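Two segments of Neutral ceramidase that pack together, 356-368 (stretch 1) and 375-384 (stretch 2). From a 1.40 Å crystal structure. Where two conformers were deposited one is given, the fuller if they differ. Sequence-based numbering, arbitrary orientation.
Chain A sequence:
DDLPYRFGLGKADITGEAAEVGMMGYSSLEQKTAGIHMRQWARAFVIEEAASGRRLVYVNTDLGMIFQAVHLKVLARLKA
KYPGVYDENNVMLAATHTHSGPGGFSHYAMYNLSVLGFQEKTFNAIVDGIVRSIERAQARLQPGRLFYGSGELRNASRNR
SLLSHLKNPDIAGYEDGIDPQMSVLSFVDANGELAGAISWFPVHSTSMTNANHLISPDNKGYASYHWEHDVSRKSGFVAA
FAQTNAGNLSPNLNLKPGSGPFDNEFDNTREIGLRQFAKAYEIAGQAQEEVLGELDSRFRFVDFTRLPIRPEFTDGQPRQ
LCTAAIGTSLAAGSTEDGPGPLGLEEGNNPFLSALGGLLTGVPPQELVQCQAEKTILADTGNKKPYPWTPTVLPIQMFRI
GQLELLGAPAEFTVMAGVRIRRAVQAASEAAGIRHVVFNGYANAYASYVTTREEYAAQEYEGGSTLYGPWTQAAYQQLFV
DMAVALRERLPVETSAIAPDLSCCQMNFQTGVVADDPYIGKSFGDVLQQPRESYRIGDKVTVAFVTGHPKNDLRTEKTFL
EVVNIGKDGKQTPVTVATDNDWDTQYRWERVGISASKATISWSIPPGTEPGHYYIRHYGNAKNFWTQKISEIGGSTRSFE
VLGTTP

Stretch 1, residues 356-368: GGLLTGVPPQELV
Stretch 2 375-384: TILADTGNKK

Ile376 is the anchor of this contact, covering more surface than any other residue, with Leu358 and Leu367 next; the two stretches together bury 434 Å². Three pairs set the register: Leu358 CA to Ala378 CA at 6.8 Å, Pro363 CA to Asp379 CA at 6.6 Å and Val368 CA to Ile376 CA at 7.3 Å. Overall the stretches run in roughly opposed directions, but not as a regular ladder: Ile376 faces the helix and Pro363, Asp379 also reaches Leu367, and Lys383 returns to Gly357.

Ile376 sits at phi/psi -66/126 with its CA-to-CB bond toward stretch 1 and chi1/chi2 m, t. Ile376 CG2 lies 3.9 Å from Pro363 CG, and Ile376 CD1 packs at 3.9 Å from Leu367 CG and 4.1 Å from Val368 CA while also lying 4.2 Å from Pro363 CG, so one side chain fills the space between the proline ring and the helix. Pro363 (-66/164) and Pro364 (-53/140), both C-gamma exo, are extended; Pro364 is the N-cap residue of the helix that begins at Gln365, and Val368 N donates to Pro364 O at 3.1 Å.

Leu367 (-67/-48; chi1 t, chi2 p) points toward stretch 2 from the first turn of that helix. Beyond Ile376 it reaches a polar group, its CD2 lying 3.4 Å from Asp379 OD2. Pro364 CD approaches Asp379 OD2 at 3.6 Å, so the carboxylate rests against apolar carbon. Asp379 (-91/88; chi1 t, chi2 -6°) is held from its own stretch: Asn382 N donates to Asp379 OD1 at 3.2 Å. Just after it, Thr380 to Lys383 forms a type I turn, with a weak Lys383 N to Thr380 O bond of 3.5 Å.

Leu358 (-83/120; t, p) makes a separate apolar patch. Its CB leaves sideways, but the end comes nearer: CD1 is 3.9 Å from Ala378 CB and 3.6 Å from Leu377 O, and CD2 is 4.4 Å from Leu377 CD1. The chain turns a corner at Leu377 (-95/-44; t, p), and Ala378 returns to an extended -140/127.

Lys383 (-68/145; chi m, m, t, t) ties down the loop before and after Leu358. NZ makes a weak 3.3 Å hydrogen bond to Gly357 O, reinforced by a water that accepts from Lys383 NZ at 2.8 Å and donates to Gly357 O at 2.5 Å. A second water accepts from Lys383 NZ and from Leu359 N, each at 2.7 Å. The loop is sharply bent, with cis peptides before Gly357, Thr360 and Val362; the design rule is a lysine reaching backbone groups directly and through water.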

# COMPACT_ATOMS: atom_id res chain seq x y z
N GLY A 356 28.06 8.15 -0.67
CA GLY A 356 28.92 8.42 -1.83
C GLY A 356 29.06 9.77 -2.54
O GLY A 356 30.19 10.15 -2.80
N GLY A 357 27.99 10.47 -2.90
CA GLY A 357 26.68 9.94 -3.15
C GLY A 357 26.52 9.73 -4.64
O GLY A 357 26.88 8.68 -5.14
N LEU A 358 26.00 10.73 -5.36
CA LEU A 358 25.74 10.59 -6.82
C LEU A 358 27.00 10.85 -7.65
O LEU A 358 27.55 11.95 -7.60
CB LEU A 358 24.57 11.48 -7.28
CG LEU A 358 24.16 11.31 -8.75
CD1 LEU A 358 23.47 9.97 -9.01
CD2 LEU A 358 23.28 12.48 -9.21
N LEU A 359 27.40 9.83 -8.43
CA LEU A 359 28.69 9.79 -9.16
C LEU A 359 29.81 9.14 -8.32
O LEU A 359 29.60 8.84 -7.13
CB LEU A 359 29.09 11.16 -9.73
CG LEU A 359 28.44 11.56 -11.06
CD1 LEU A 359 27.40 12.67 -10.88
CD2 LEU A 359 29.50 11.94 -12.11
N THR A 360 30.99 8.89 -8.89
CA THR A 360 31.39 9.26 -10.25
C THR A 360 31.47 8.09 -11.25
O THR A 360 32.22 7.14 -11.04
CB THR A 360 32.71 10.13 -10.26
OG1 THR A 360 33.25 10.17 -11.59
CG2 THR A 360 33.77 9.57 -9.30
N GLY A 361 30.65 8.19 -12.29
CA GLY A 361 30.80 7.39 -13.52
C GLY A 361 31.84 8.11 -14.37
O GLY A 361 32.40 9.11 -13.90
N VAL A 362 32.12 7.68 -15.60
CA VAL A 362 31.39 6.67 -16.38
C VAL A 362 31.29 5.29 -15.71
O VAL A 362 32.26 4.81 -15.12
CB VAL A 362 32.00 6.60 -17.84
CG1 VAL A 362 33.51 6.40 -17.81
CG2 VAL A 362 31.32 5.54 -18.73
N PRO A 363 30.10 4.65 -15.78
CA PRO A 363 29.91 3.28 -15.32
C PRO A 363 30.69 2.29 -16.20
O PRO A 363 31.10 2.66 -17.31
CB PRO A 363 28.39 3.05 -15.52
CG PRO A 363 27.80 4.40 -15.65
CD PRO A 363 28.85 5.24 -16.29
N PRO A 364 30.88 1.04 -15.73
CA PRO A 364 31.56 0.03 -16.55
C PRO A 364 30.93 -0.11 -17.94
O PRO A 364 29.70 -0.05 -18.08
CB PRO A 364 31.38 -1.25 -15.74
CG PRO A 364 31.22 -0.78 -14.33
CD PRO A 364 30.47 0.50 -14.42
N GLN A 365 31.78 -0.29 -18.95
CA GLN A 365 31.35 -0.33 -20.36
C GLN A 365 30.32 -1.42 -20.63
O GLN A 365 29.40 -1.23 -21.44
CB GLN A 365 32.57 -0.54 -21.28
CG GLN A 365 32.22 -0.45 -22.78
CD GLN A 365 33.20 -1.18 -23.68
OE1 GLN A 365 33.06 -1.13 -24.91
NE2 GLN A 365 34.18 -1.86 -23.10
N GLU A 366 30.48 -2.55 -19.96
CA GLU A 366 29.58 -3.68 -20.14
C GLU A 366 28.18 -3.27 -19.71
O GLU A 366 27.19 -3.59 -20.37
CB GLU A 366 30.06 -4.90 -19.34
CG GLU A 366 31.58 -5.19 -19.47
CD GLU A 366 32.42 -4.53 -18.37
OE1 GLU A 366 32.58 -5.15 -17.28
OE2 GLU A 366 32.94 -3.41 -18.59
N LEU A 367 28.10 -2.51 -18.62
CA LEU A 367 26.82 -2.01 -18.12
C LEU A 367 26.19 -0.99 -19.07
O LEU A 367 25.02 -1.10 -19.41
CB LEU A 367 26.97 -1.42 -16.70
CG LEU A 367 25.67 -0.88 -16.09
CD1 LEU A 367 24.69 -2.01 -15.80
CD2 LEU A 367 25.95 -0.08 -14.85
N VAL A 368 26.98 -0.01 -19.51
CA VAL A 368 26.51 0.99 -20.47
C VAL A 368 25.93 0.28 -21.69
O VAL A 368 24.85 0.64 -22.17
CB VAL A 368 27.65 1.97 -20.90
CG1 VAL A 368 27.17 2.94 -21.98
CG2 VAL A 368 28.19 2.75 -19.70
N THR A 375 20.17 6.15 -20.70
CA THR A 375 21.34 6.94 -20.35
C THR A 375 21.44 6.94 -18.83
O THR A 375 20.60 7.47 -18.09
CB THR A 375 21.39 8.35 -20.97
OG1 THR A 375 20.47 9.23 -20.33
CG2 THR A 375 21.09 8.29 -22.47
N ILE A 376 22.47 6.25 -18.36
CA ILE A 376 22.59 5.97 -16.94
C ILE A 376 22.81 7.24 -16.12
O ILE A 376 23.73 8.02 -16.40
CB ILE A 376 23.70 4.93 -16.67
CG1 ILE A 376 23.32 3.59 -17.30
CG2 ILE A 376 23.97 4.82 -15.18
CD1 ILE A 376 24.42 2.55 -17.34
N LEU A 377 21.95 7.44 -15.12
CA LEU A 377 22.10 8.49 -14.14
C LEU A 377 22.80 7.97 -12.88
O LEU A 377 23.70 8.63 -12.33
CB LEU A 377 20.73 9.08 -13.77
CG LEU A 377 20.69 10.12 -12.65
CD1 LEU A 377 21.42 11.40 -13.05
CD2 LEU A 377 19.25 10.43 -12.28
N ALA A 378 22.39 6.79 -12.43
CA ALA A 378 22.97 6.17 -11.24
C ALA A 378 23.13 4.68 -11.44
O ALA A 378 22.19 3.99 -11.81
CB ALA A 378 22.11 6.46 -10.00
N ASP A 379 24.35 4.20 -11.20
CA ASP A 379 24.66 2.78 -11.27
C ASP A 379 24.44 2.21 -9.87
O ASP A 379 25.36 2.15 -9.07
CB ASP A 379 26.12 2.58 -11.72
CG ASP A 379 26.57 1.12 -11.69
OD1 ASP A 379 25.79 0.26 -11.21
OD2 ASP A 379 27.72 0.82 -12.13
N THR A 380 23.20 1.80 -9.61
CA THR A 380 22.80 1.39 -8.24
C THR A 380 23.30 -0.01 -7.88
O THR A 380 23.61 -0.30 -6.71
CB THR A 380 21.25 1.47 -8.06
OG1 THR A 380 20.62 0.68 -9.07
CG2 THR A 380 20.77 2.91 -8.18
N GLY A 381 23.41 -0.87 -8.88
CA GLY A 381 23.83 -2.26 -8.68
C GLY A 381 25.26 -2.44 -8.22
O GLY A 381 25.57 -3.41 -7.51
N ASN A 382 26.14 -1.52 -8.63
CA ASN A 382 27.56 -1.65 -8.31
C ASN A 382 28.00 -0.88 -7.07
O ASN A 382 29.20 -0.84 -6.77
CB ASN A 382 28.43 -1.23 -9.52
CG ASN A 382 28.38 -2.23 -10.67
OD1 ASN A 382 28.25 -1.86 -11.84
ND2 ASN A 382 28.48 -3.51 -10.34
N LYS A 383 27.05 -0.30 -6.35
CA LYS A 383 27.36 0.46 -5.13
C LYS A 383 27.86 -0.48 -4.04
O LYS A 383 27.45 -1.63 -3.98
CB LYS A 383 26.13 1.25 -4.66
CG LYS A 383 25.63 2.29 -5.64
CD LYS A 383 26.62 3.46 -5.71
CE LYS A 383 26.15 4.50 -6.72
NZ LYS A 383 27.00 5.71 -6.66
N LYS A 384 28.79 0.01 -3.23
CA LYS A 384 29.42 -0.79 -2.17
C LYS A 384 29.31 -0.04 -0.84
O LYS A 384 29.36 1.19 -0.83
CB LYS A 384 30.89 -1.06 -2.53
CG LYS A 384 31.07 -1.99 -3.75
CD LYS A 384 30.59 -3.40 -3.47
CE LYS A 384 30.92 -4.38 -4.61
NZ LYS A 384 30.14 -4.11 -5.86
O HOH W 1 28.06 6.64 -4.19
O HOH W 2 26.12 7.46 -8.54